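Mirolysin (PDB 6R7V) is a zinc metallopeptidase of the pappalysin family that probably cleaves proteins once released from the cysteine-switch latent form captured here. Local coordinates at residues A[236-240]-A[252-256]; A[6-12]-A[216-222]; A[58-62]-A[186-190]; A[50-56]-A[117-123]. The protein carries 1 engineered substitution. All coordinates share one frame; numbering follows the deposited sequence.

Interaction 1: residues A[236-240]-A[252-256]. With CA (calcium ion), chain B; GOL (glycerol), chain G.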
# COMPACT_ATOMS: atom_id res chain seq x y z
N PRO A 236 8.61 -13.91 9.71
CA PRO A 236 8.43 -15.36 10.00
C PRO A 236 7.39 -16.01 9.10
O PRO A 236 6.35 -15.39 8.84
CB PRO A 236 7.94 -15.37 11.44
CG PRO A 236 8.47 -14.09 12.05
CD PRO A 236 8.41 -13.08 10.92
N ASN A 237 7.65 -17.25 8.64
CA ASN A 237 6.69 -18.03 7.87
C ASN A 237 5.41 -18.11 8.67
O ASN A 237 5.43 -18.37 9.88
CB ASN A 237 7.24 -19.41 7.56
CG ASN A 237 6.47 -20.19 6.52
OD1 ASN A 237 5.43 -19.77 6.03
ND2 ASN A 237 6.99 -21.34 6.16
N GLN A 238 4.30 -17.85 8.03
CA GLN A 238 3.05 -17.72 8.75
C GLN A 238 1.96 -18.51 8.03
O GLN A 238 1.95 -18.52 6.81
CB GLN A 238 2.71 -16.21 8.83
CG GLN A 238 1.40 -15.84 9.52
CD GLN A 238 1.23 -14.35 9.70
OE1 GLN A 238 2.17 -13.61 9.98
NE2 GLN A 238 0.02 -13.87 9.54
N GLY A 239 1.06 -19.16 8.77
CA GLY A 239 -0.03 -19.95 8.18
C GLY A 239 -1.02 -19.08 7.44
O GLY A 239 -0.89 -18.87 6.23
N GLY A 240 -2.01 -18.60 8.18
CA GLY A 240 -3.05 -17.74 7.63
C GLY A 240 -2.95 -16.33 8.16
O GLY A 240 -2.01 -15.97 8.89
N ASP A 252 2.02 -20.48 15.39
CA ASP A 252 1.13 -21.26 14.53
C ASP A 252 1.88 -22.50 14.01
O ASP A 252 2.99 -22.74 14.46
CB ASP A 252 0.50 -20.42 13.40
CG ASP A 252 1.39 -19.87 12.32
OD1 ASP A 252 2.57 -20.29 12.23
OD2 ASP A 252 0.90 -19.03 11.53
N HIS A 253 1.30 -23.28 13.09
CA HIS A 253 1.97 -24.50 12.62
C HIS A 253 3.19 -24.21 11.70
O HIS A 253 4.01 -25.11 11.53
CB HIS A 253 0.99 -25.48 11.95
CG HIS A 253 0.36 -25.04 10.66
ND1 HIS A 253 0.33 -25.88 9.56
CD2 HIS A 253 -0.32 -23.91 10.36
CE1 HIS A 253 -0.34 -25.22 8.62
NE2 HIS A 253 -0.74 -24.03 9.06
N CYS A 254 3.35 -22.96 11.19
CA CYS A 254 4.50 -22.61 10.34
C CYS A 254 5.70 -22.15 11.15
O CYS A 254 6.82 -22.50 10.79
CB CYS A 254 4.11 -21.56 9.31
SG CYS A 254 2.68 -22.02 8.32
N THR A 255 5.46 -21.32 12.19
CA THR A 255 6.45 -20.83 13.17
C THR A 255 5.86 -21.20 14.55
O THR A 255 5.06 -20.44 15.12
CB THR A 255 6.74 -19.33 13.00
OG1 THR A 255 7.24 -19.09 11.68
CG2 THR A 255 7.75 -18.82 14.02
N ASN A 256 6.23 -22.37 15.07
CA ASN A 256 5.61 -22.86 16.30
C ASN A 256 6.35 -22.46 17.59
O ASN A 256 5.95 -22.91 18.67
CB ASN A 256 5.41 -24.39 16.24
CG ASN A 256 6.65 -25.20 15.95
OD1 ASN A 256 7.79 -24.74 16.10
ND2 ASN A 256 6.45 -26.44 15.52
CA CA B . 0.94 -19.27 4.78
C1 GOL G . -1.62 -17.15 12.88
O1 GOL G . -0.89 -16.74 11.71
C2 GOL G . -2.88 -17.92 12.54
O2 GOL G . -3.68 -17.20 11.58
C3 GOL G . -2.61 -19.31 12.01
O3 GOL G . -1.75 -19.26 10.89
O HOH W 1 3.29 -19.39 4.39
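Asp-252 OD2 takes the backbone N-H of Gly-239, with 2.8 Å from N to OD2, in a nearly straight bond (168°) that arrives from above the carboxylate plane. The same OD2 accepts from O3 of a glycerol, probably left from the crystallisation liquor, and that O3 receives the N-H of Gly-240, bridging Asp-252 to the next peptide. OD1 serves its own loop instead. Thr-255 N meets Asp-252 OD1 nearly along the C-O direction at 3.1 Å, while Cys-254 N comes to the same OD1 from above the plane at 3.0 Å, closing an Asx turn. A chi1 of 67°, with CG between the backbone N and the carbonyl carbon, turns the carboxylate back over its own loop, where OD1 meets these two N-H groups and OD2 faces Gly-239. A second bond ties the segments: Thr-255 OG1 donates to Asn-237 O over 2.7 Å, in the carbonyl plane and on a lone pair. Between the two bonds, Cys-254 brings CB to 3.5 Å from Asn-237 O and SG to 3.3 Å from Gly-239 N, and SG is joined to Cys-226 by a disulfide. The backbone O atoms of Gln-238 and Gly-239 bind a calcium ion, each at 2.4 Å, a site completed by Trp-219, Asp-222, Ser-225 and a water that also lies within bonding distance of Asn-237 OD1. The peptide joining Gln-238 to Gly-239 is thus gripped at both ends, its oxygen by calcium and its N-H by a carboxylate, and the metal would be expected to polarise it and strengthen the N-H as a donor.

Interaction 2: residues A[6-12]-A[216-222]. With ZN (zinc ion), chain D; CA (calcium ion), chain B.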
# COMPACT_ATOMS: atom_id res chain seq x y z
N CYS A 6 -9.04 -6.94 1.60
CA CYS A 6 -8.09 -6.37 0.67
C CYS A 6 -8.23 -7.02 -0.67
O CYS A 6 -8.37 -8.25 -0.74
CB CYS A 6 -6.68 -6.52 1.23
SG CYS A 6 -5.36 -5.94 0.13
N GLY A 7 -8.17 -6.24 -1.74
CA GLY A 7 -8.29 -6.81 -3.07
C GLY A 7 -6.96 -7.15 -3.71
O GLY A 7 -6.92 -7.39 -4.93
N SER A 8 -5.85 -7.18 -2.93
CA SER A 8 -4.54 -7.46 -3.50
C SER A 8 -3.89 -8.73 -2.97
O SER A 8 -2.71 -8.74 -2.66
CB SER A 8 -3.61 -6.28 -3.28
OG SER A 8 -4.12 -5.13 -3.92
N GLU A 9 -4.64 -9.82 -2.96
CA GLU A 9 -4.09 -11.11 -2.60
C GLU A 9 -3.40 -11.71 -3.82
O GLU A 9 -3.87 -11.54 -4.94
CB GLU A 9 -5.20 -12.05 -2.09
CG GLU A 9 -5.82 -11.60 -0.77
CD GLU A 9 -7.00 -12.37 -0.21
OE1 GLU A 9 -7.46 -12.01 0.90
OE2 GLU A 9 -7.47 -13.32 -0.87
N LEU A 10 -2.31 -12.47 -3.60
CA LEU A 10 -1.60 -13.17 -4.65
C LEU A 10 -1.45 -14.64 -4.28
O LEU A 10 -0.40 -15.07 -3.81
CB LEU A 10 -0.22 -12.56 -4.97
CG LEU A 10 -0.22 -11.15 -5.59
CD1 LEU A 10 1.23 -10.64 -5.72
CD2 LEU A 10 -0.88 -11.14 -6.99
N ASN A 11 -2.54 -15.40 -4.46
CA ASN A 11 -2.54 -16.83 -4.18
C ASN A 11 -1.90 -17.52 -5.36
O ASN A 11 -2.54 -17.71 -6.39
CB ASN A 11 -3.97 -17.31 -3.90
CG ASN A 11 -4.02 -18.75 -3.50
OD1 ASN A 11 -3.24 -19.58 -3.99
ND2 ASN A 11 -4.93 -19.09 -2.60
N MET A 12 -0.61 -17.80 -5.24
CA MET A 12 0.18 -18.30 -6.36
C MET A 12 -0.31 -19.64 -6.89
O MET A 12 -0.30 -19.79 -8.11
CB MET A 12 1.67 -18.34 -6.02
CG MET A 12 2.25 -16.95 -5.79
SD MET A 12 1.91 -15.68 -7.06
CE MET A 12 2.65 -16.38 -8.47
N ARG A 216 3.87 -8.24 -0.33
CA ARG A 216 2.76 -9.19 -0.31
C ARG A 216 2.27 -9.40 1.10
O ARG A 216 3.00 -9.21 2.09
CB ARG A 216 3.25 -10.54 -0.84
CG ARG A 216 3.67 -10.49 -2.28
CD ARG A 216 3.87 -11.88 -2.77
NE ARG A 216 4.53 -11.89 -4.07
CZ ARG A 216 4.71 -12.99 -4.79
NH1 ARG A 216 4.23 -14.16 -4.36
NH2 ARG A 216 5.36 -12.94 -5.94
N HIS A 217 1.07 -9.96 1.20
CA HIS A 217 0.56 -10.39 2.51
C HIS A 217 1.54 -11.30 3.19
O HIS A 217 2.09 -12.22 2.57
CB HIS A 217 -0.76 -11.09 2.33
CG HIS A 217 -1.84 -10.15 1.92
ND1 HIS A 217 -2.88 -10.56 1.13
CD2 HIS A 217 -1.99 -8.84 2.20
CE1 HIS A 217 -3.65 -9.50 0.96
NE2 HIS A 217 -3.14 -8.43 1.55
N ILE A 218 1.76 -11.04 4.49
CA ILE A 218 2.83 -11.70 5.23
C ILE A 218 2.64 -13.23 5.32
O ILE A 218 3.62 -13.98 5.41
CB ILE A 218 2.95 -11.06 6.63
CG1 ILE A 218 4.19 -11.55 7.37
CG2 ILE A 218 1.66 -11.26 7.47
CD1 ILE A 218 4.56 -10.66 8.56
N TRP A 219 1.40 -13.70 5.29
CA TRP A 219 1.13 -15.14 5.40
C TRP A 219 1.20 -15.88 4.05
O TRP A 219 1.03 -17.11 4.02
CB TRP A 219 -0.21 -15.41 6.08
CG TRP A 219 -1.39 -15.05 5.24
CD1 TRP A 219 -2.10 -15.88 4.43
CD2 TRP A 219 -1.97 -13.75 5.10
NE1 TRP A 219 -3.08 -15.16 3.77
CE2 TRP A 219 -3.03 -13.86 4.18
CE3 TRP A 219 -1.73 -12.51 5.72
CZ2 TRP A 219 -3.83 -12.76 3.82
CZ3 TRP A 219 -2.51 -11.42 5.35
CH2 TRP A 219 -3.57 -11.57 4.43
N GLY A 220 1.45 -15.18 2.95
CA GLY A 220 1.65 -15.85 1.66
C GLY A 220 0.43 -16.18 0.82
O GLY A 220 0.58 -16.86 -0.20
N ASP A 221 -0.76 -15.69 1.20
CA ASP A 221 -1.99 -15.85 0.45
C ASP A 221 -2.19 -17.30 0.05
O ASP A 221 -2.45 -17.59 -1.12
CB ASP A 221 -1.95 -14.93 -0.80
CG ASP A 221 -2.08 -13.46 -0.46
OD1 ASP A 221 -3.00 -13.12 0.30
OD2 ASP A 221 -1.25 -12.66 -0.94
N ASP A 222 -2.05 -18.23 1.01
CA ASP A 222 -2.07 -19.64 0.67
C ASP A 222 -3.10 -20.42 1.44
O ASP A 222 -2.97 -21.65 1.57
CB ASP A 222 -0.67 -20.20 0.95
CG ASP A 222 -0.14 -19.90 2.35
OD1 ASP A 222 -0.92 -19.44 3.21
OD2 ASP A 222 1.05 -20.10 2.58
ZN ZN D . -3.49 -6.46 1.19
CA CA B . 0.94 -19.27 4.78
O HOH W 2 -0.51 -10.00 -1.23
O HOH W 3 -5.45 -15.43 -0.60
O HOH W 4 2.09 -14.76 -2.44
O HOH W 5 0.74 -18.14 -2.56
O HOH W 1 3.29 -19.39 4.39
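Arg-216 runs out extended and crosses Leu-10 at about a right angle: Leu-10 CD1 sits over one face of the guanidinium, 3.9 Å from Arg-216 NE. Met-12 CG lies near Arg-216 NH1, and a water that accepts from that NH1 probably also reaches Leu-10 O. His-217 follows with NE2 on the zinc ion at 2.0 Å, where Cys-6 SG binds at 2.2 Å beside His-207 and His-211; this cysteine ligand is the switch of the latent enzyme. Cys-6 SG and Glu-9 CG both approach the edge of the His-217 ring, Trp-219 CH2 lies over one face, and a water over the opposite face joins His-217 N, Ser-8 O and Asp-221 OD2. Trp-219 O binds calcium. Gly-220 ends a type I turn begun at His-217, and its O shares a water with Met-12 N. Asp-221 then grips both sides: OD1 uses its syn lone pair to take His-217 ND1 at 2.7 Å, in the ring plane, while OD2 receives Leu-10 N at 2.9 Å, almost straight (176°) but from well above the carboxylate. Asp-222 gives both carboxylate oxygens to the calcium ion, and its carboxylate is also bonded to Gly-228. Around the contact, helix 20-32 touches Leu-10, Met-12 and Arg-216 through Lys-22, Tyr-23 and Ile-26, helix 203-212 supplies the other two zinc histidines, and Gly-7 bonds by its backbone to Gly-165 of strand 165-167.

Interaction 3: residues A[58-62]-A[186-190]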
# COMPACT_ATOMS: atom_id res chain seq x y z
N SER A 58 -22.44 13.48 0.77
CA SER A 58 -21.63 14.30 1.68
C SER A 58 -20.72 13.46 2.55
O SER A 58 -19.58 13.87 2.74
CB SER A 58 -22.52 15.17 2.57
OG SER A 58 -23.52 14.37 3.18
N ALA A 59 -21.19 12.28 3.04
CA ALA A 59 -20.32 11.43 3.88
C ALA A 59 -19.05 11.02 3.12
O ALA A 59 -17.96 10.90 3.72
CB ALA A 59 -21.07 10.16 4.28
N GLN A 60 -19.18 10.80 1.80
CA GLN A 60 -18.06 10.36 0.99
C GLN A 60 -17.11 11.50 0.61
O GLN A 60 -15.95 11.28 0.22
CB GLN A 60 -18.58 9.68 -0.28
CG GLN A 60 -19.21 8.34 0.03
CD GLN A 60 -20.04 7.79 -1.08
OE1 GLN A 60 -19.91 8.19 -2.24
NE2 GLN A 60 -20.90 6.82 -0.77
N ASN A 61 -17.59 12.74 0.75
CA ASN A 61 -16.79 13.92 0.44
C ASN A 61 -15.99 14.31 1.67
O ASN A 61 -16.28 15.30 2.33
CB ASN A 61 -17.74 15.03 0.01
CG ASN A 61 -17.09 16.17 -0.71
OD1 ASN A 61 -15.90 16.13 -1.06
ND2 ASN A 61 -17.88 17.22 -0.94
N ILE A 62 -14.96 13.53 1.98
CA ILE A 62 -14.18 13.67 3.21
C ILE A 62 -13.34 14.96 3.23
O ILE A 62 -12.93 15.45 2.19
CB ILE A 62 -13.33 12.41 3.50
CG1 ILE A 62 -12.27 12.18 2.39
CG2 ILE A 62 -14.26 11.19 3.67
CD1 ILE A 62 -11.13 11.22 2.84
N TYR A 186 -13.57 5.24 1.72
CA TYR A 186 -13.65 6.56 2.38
C TYR A 186 -13.81 6.46 3.89
O TYR A 186 -13.40 7.39 4.59
CB TYR A 186 -14.78 7.40 1.76
CG TYR A 186 -16.18 7.04 2.22
CD1 TYR A 186 -16.88 5.97 1.65
CD2 TYR A 186 -16.80 7.76 3.24
CE1 TYR A 186 -18.15 5.61 2.10
CE2 TYR A 186 -18.07 7.40 3.70
CZ TYR A 186 -18.74 6.34 3.12
OH TYR A 186 -20.01 6.02 3.54
N LYS A 187 -14.45 5.39 4.40
CA LYS A 187 -14.66 5.31 5.84
C LYS A 187 -13.38 4.96 6.57
O LYS A 187 -13.39 4.95 7.80
CB LYS A 187 -15.71 4.23 6.15
CG LYS A 187 -17.13 4.60 5.83
CD LYS A 187 -18.02 3.39 6.06
CE LYS A 187 -19.46 3.71 5.79
NZ LYS A 187 -20.30 2.48 5.87
N HIS A 188 -12.30 4.61 5.85
CA HIS A 188 -11.09 4.14 6.53
C HIS A 188 -9.87 4.86 5.98
O HIS A 188 -8.80 4.26 5.83
CB HIS A 188 -11.00 2.61 6.37
CG HIS A 188 -12.24 1.93 6.89
ND1 HIS A 188 -12.57 1.98 8.23
CD2 HIS A 188 -13.23 1.26 6.24
CE1 HIS A 188 -13.72 1.33 8.36
NE2 HIS A 188 -14.16 0.89 7.19
N PHE A 189 -10.04 6.15 5.68
CA PHE A 189 -9.00 7.02 5.17
C PHE A 189 -8.70 8.06 6.20
O PHE A 189 -9.63 8.70 6.72
CB PHE A 189 -9.42 7.66 3.83
CG PHE A 189 -8.28 8.19 3.00
CD1 PHE A 189 -7.98 9.54 2.98
CD2 PHE A 189 -7.45 7.31 2.31
CE1 PHE A 189 -6.91 10.02 2.22
CE2 PHE A 189 -6.37 7.79 1.57
CZ PHE A 189 -6.14 9.14 1.49
N GLY A 190 -7.42 8.23 6.50
CA GLY A 190 -7.03 9.19 7.52
C GLY A 190 -7.12 8.63 8.92
O GLY A 190 -7.56 7.48 9.13
O HOH W 6 -21.57 5.03 1.57
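Gln-60 lays its CG over the centre of the Tyr-186 ring, 3.6 Å from CG to the ring centroid and only 11° off the ring normal, a CH-pi contact with the aliphatic part of the side chain. The amide beyond is turned 53° from the ring plane, and a water joins Gln-60 NE2, which donates to it, with Tyr-186 OH; Gln-60 OE1 accepts from Asn-56 N. On its opposite face the tyrosine ring meets CG of its own neighbour Lys-187, offset toward the rim, leaving the ring clasped between two methylene groups. Ala-59 adds its carbonyl, with O 3.4 Å from Tyr-186 CD2. Further along, Ile-62 divides its branches: CG2 lies near the edge of the Tyr-186 ring, and CD1 reaches Phe-189 CD1 at 3.6 Å. Its CG1 stands between the backbone N and the carbonyl carbon (chi1 63°), sending the ethyl arm toward the phenylalanine while CG2 stays by the tyrosine. The contact thus joins the loop after strand 45-55 to the loop after strand 182-185, with Ile-62, Tyr-186 and Phe-189 resting on Val-156 of strand 152-157, and Ile-67 of helix 64-77 packing on Ile-62 and Phe-189.

Interaction 4: residues A[50-56]-A[117-123]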
# COMPACT_ATOMS: atom_id res chain seq x y z
N VAL A 50 -1.31 12.49 -5.27
CA VAL A 50 -2.58 13.13 -5.57
C VAL A 50 -3.68 12.23 -5.01
O VAL A 50 -3.67 11.00 -5.22
CB VAL A 50 -2.78 13.46 -7.07
CG1 VAL A 50 -2.63 12.23 -7.97
CG2 VAL A 50 -4.10 14.19 -7.31
N VAL A 51 -4.56 12.84 -4.23
CA VAL A 51 -5.73 12.12 -3.67
C VAL A 51 -6.96 12.51 -4.45
O VAL A 51 -7.31 13.71 -4.51
CB VAL A 51 -5.88 12.42 -2.17
CG1 VAL A 51 -7.10 11.67 -1.60
CG2 VAL A 51 -4.61 12.01 -1.43
N HIS A 52 -7.62 11.51 -5.04
CA HIS A 52 -8.85 11.71 -5.81
C HIS A 52 -10.03 11.32 -4.98
O HIS A 52 -10.26 10.11 -4.82
CB HIS A 52 -8.87 10.91 -7.11
CG HIS A 52 -7.68 11.10 -7.99
ND1 HIS A 52 -7.49 12.27 -8.70
CD2 HIS A 52 -6.66 10.24 -8.28
CE1 HIS A 52 -6.36 12.11 -9.38
NE2 HIS A 52 -5.84 10.89 -9.17
N VAL A 53 -10.79 12.30 -4.45
CA VAL A 53 -12.02 11.98 -3.70
C VAL A 53 -13.14 11.89 -4.71
O VAL A 53 -13.41 12.87 -5.43
CB VAL A 53 -12.32 13.02 -2.60
CG1 VAL A 53 -13.57 12.64 -1.80
CG2 VAL A 53 -11.12 13.19 -1.66
N VAL A 54 -13.78 10.70 -4.80
CA VAL A 54 -14.87 10.47 -5.74
C VAL A 54 -16.09 10.21 -4.87
O VAL A 54 -16.09 9.25 -4.09
CB VAL A 54 -14.53 9.30 -6.70
CG1 VAL A 54 -15.66 9.07 -7.69
CG2 VAL A 54 -13.19 9.55 -7.44
N TYR A 55 -17.09 11.09 -4.93
CA TYR A 55 -18.16 11.04 -3.96
C TYR A 55 -19.53 11.10 -4.57
O TYR A 55 -19.78 11.90 -5.49
CB TYR A 55 -17.97 12.18 -2.92
CG TYR A 55 -18.07 13.59 -3.48
CD1 TYR A 55 -16.96 14.21 -4.06
CD2 TYR A 55 -19.26 14.30 -3.41
CE1 TYR A 55 -17.06 15.47 -4.63
CE2 TYR A 55 -19.37 15.57 -3.97
CZ TYR A 55 -18.25 16.16 -4.56
OH TYR A 55 -18.35 17.42 -5.08
N ASN A 56 -20.45 10.34 -3.98
CA ASN A 56 -21.84 10.28 -4.40
C ASN A 56 -22.73 10.99 -3.38
O ASN A 56 -23.90 11.25 -3.65
CB ASN A 56 -22.25 8.80 -4.53
CG ASN A 56 -23.70 8.51 -4.84
OD1 ASN A 56 -24.40 7.85 -4.05
ND2 ASN A 56 -24.19 9.03 -5.97
N GLY A 117 -3.16 19.12 -4.45
CA GLY A 117 -2.97 17.68 -4.57
C GLY A 117 -4.19 16.86 -4.19
O GLY A 117 -4.09 15.65 -3.95
N ILE A 118 -5.36 17.53 -4.10
CA ILE A 118 -6.63 16.88 -3.81
C ILE A 118 -7.59 17.21 -4.94
O ILE A 118 -7.81 18.41 -5.26
CB ILE A 118 -7.20 17.32 -2.44
CG1 ILE A 118 -6.22 16.97 -1.28
CG2 ILE A 118 -8.62 16.73 -2.21
CD1 ILE A 118 -6.53 17.66 0.07
N THR A 119 -8.19 16.18 -5.57
CA THR A 119 -9.22 16.42 -6.58
C THR A 119 -10.55 15.98 -6.00
O THR A 119 -10.57 15.13 -5.10
CB THR A 119 -8.95 15.71 -7.90
OG1 THR A 119 -9.08 14.29 -7.74
CG2 THR A 119 -7.57 16.05 -8.50
N ARG A 120 -11.63 16.56 -6.48
CA ARG A 120 -12.98 16.27 -6.03
C ARG A 120 -13.84 16.00 -7.24
O ARG A 120 -13.96 16.88 -8.11
CB ARG A 120 -13.57 17.44 -5.23
CG ARG A 120 -12.70 17.95 -4.08
CD ARG A 120 -13.14 17.32 -2.80
NE ARG A 120 -12.30 17.69 -1.66
CZ ARG A 120 -12.37 17.05 -0.51
NH1 ARG A 120 -13.23 16.05 -0.36
NH2 ARG A 120 -11.58 17.40 0.50
N THR A 121 -14.47 14.82 -7.30
CA THR A 121 -15.31 14.43 -8.43
C THR A 121 -16.61 13.91 -7.91
O THR A 121 -16.64 12.87 -7.24
CB THR A 121 -14.63 13.36 -9.30
OG1 THR A 121 -13.30 13.79 -9.64
CG2 THR A 121 -15.45 13.02 -10.57
N SER A 122 -17.72 14.60 -8.23
CA SER A 122 -19.03 14.09 -7.86
C SER A 122 -19.39 13.00 -8.87
O SER A 122 -18.94 13.04 -10.04
CB SER A 122 -20.06 15.21 -7.83
OG SER A 122 -20.31 15.73 -9.12
N THR A 123 -20.11 11.98 -8.41
CA THR A 123 -20.46 10.85 -9.25
C THR A 123 -21.85 10.35 -8.97
O THR A 123 -22.35 10.49 -7.85
CB THR A 123 -19.42 9.71 -9.07
OG1 THR A 123 -19.70 8.66 -10.01
CG2 THR A 123 -19.40 9.12 -7.65
O HOH W 7 -11.55 13.12 -7.70
O HOH W 8 -23.90 12.35 -6.66
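Parallel beta pairing joins strand 50-55, the later part of strand 45-55, to strand 118-122 in the mixed sheet of this metzincin-type peptidase. Their axes approach to 4.7 Å and their directions differ by 18°. Val-51, Val-53 and Tyr-55 each send N and O to strand 118-122 and its flanks, whereas Val-50, His-52 and Val-54 bond by their backbones to strand 152-157, so the first strand is an interior one. The ladder runs from Val-51 N to Gly-117 O (2.9 Å) as far as Thr-123 N to Tyr-55 O.

On one face of the sheet His-52 and Thr-119 lie side by side, and Thr-119 OG1 meets His-52 ND1 at the ring edge over 2.7 Å; His-52 NE2 bonds to Asn-153, which helps fix the ring's rotation. A water held by Val-53 O and by the hydroxyls of Thr-119 and Thr-121 continues this polar row, with Val-54 CG1 packing on Thr-123 CG2 beyond it.

The other face carries Val-53, Arg-120 and Tyr-55. Arg-120, bent at chi2 (-96°), brings one guanidinium face over Val-53 CG2, with NH1 3.7 Å from Val-53 CG1; NH2 forms a salt bridge with Asp-64 and NH1 bonds to Ile-62 O. Tyr-55 places its ring against the neighbouring strand, Ser-122 CA standing over it in a CH-pi contact 4.0 Å from the centroid. Past the strand ends, Asn-56 ND2 donates almost straight (176°) to Thr-123 O at 3.0 Å, an oxygen that also accepts from a water.

Overall arrangement
Two pairs emerge. Interactions 1 and 2 are in contact and share one calcium ion and one of its waters; both are partly buried unions of irregular loops, held by metal ligands and carboxylates, with zinc confined to the second and the disulfide to the first. Interactions 3 and 4 touch beside strand 45-55. Interaction 4, only partly buried, relies on a regular backbone ladder; interaction 3 is a buried contact of ring and aliphatic packing with a single bridging water. Interactions 1 and 4 lie on opposite sides of the chain's centre, their centres about 41 Å apart; interactions 3 and 4 are nested within the chain loop that interaction 2 closes.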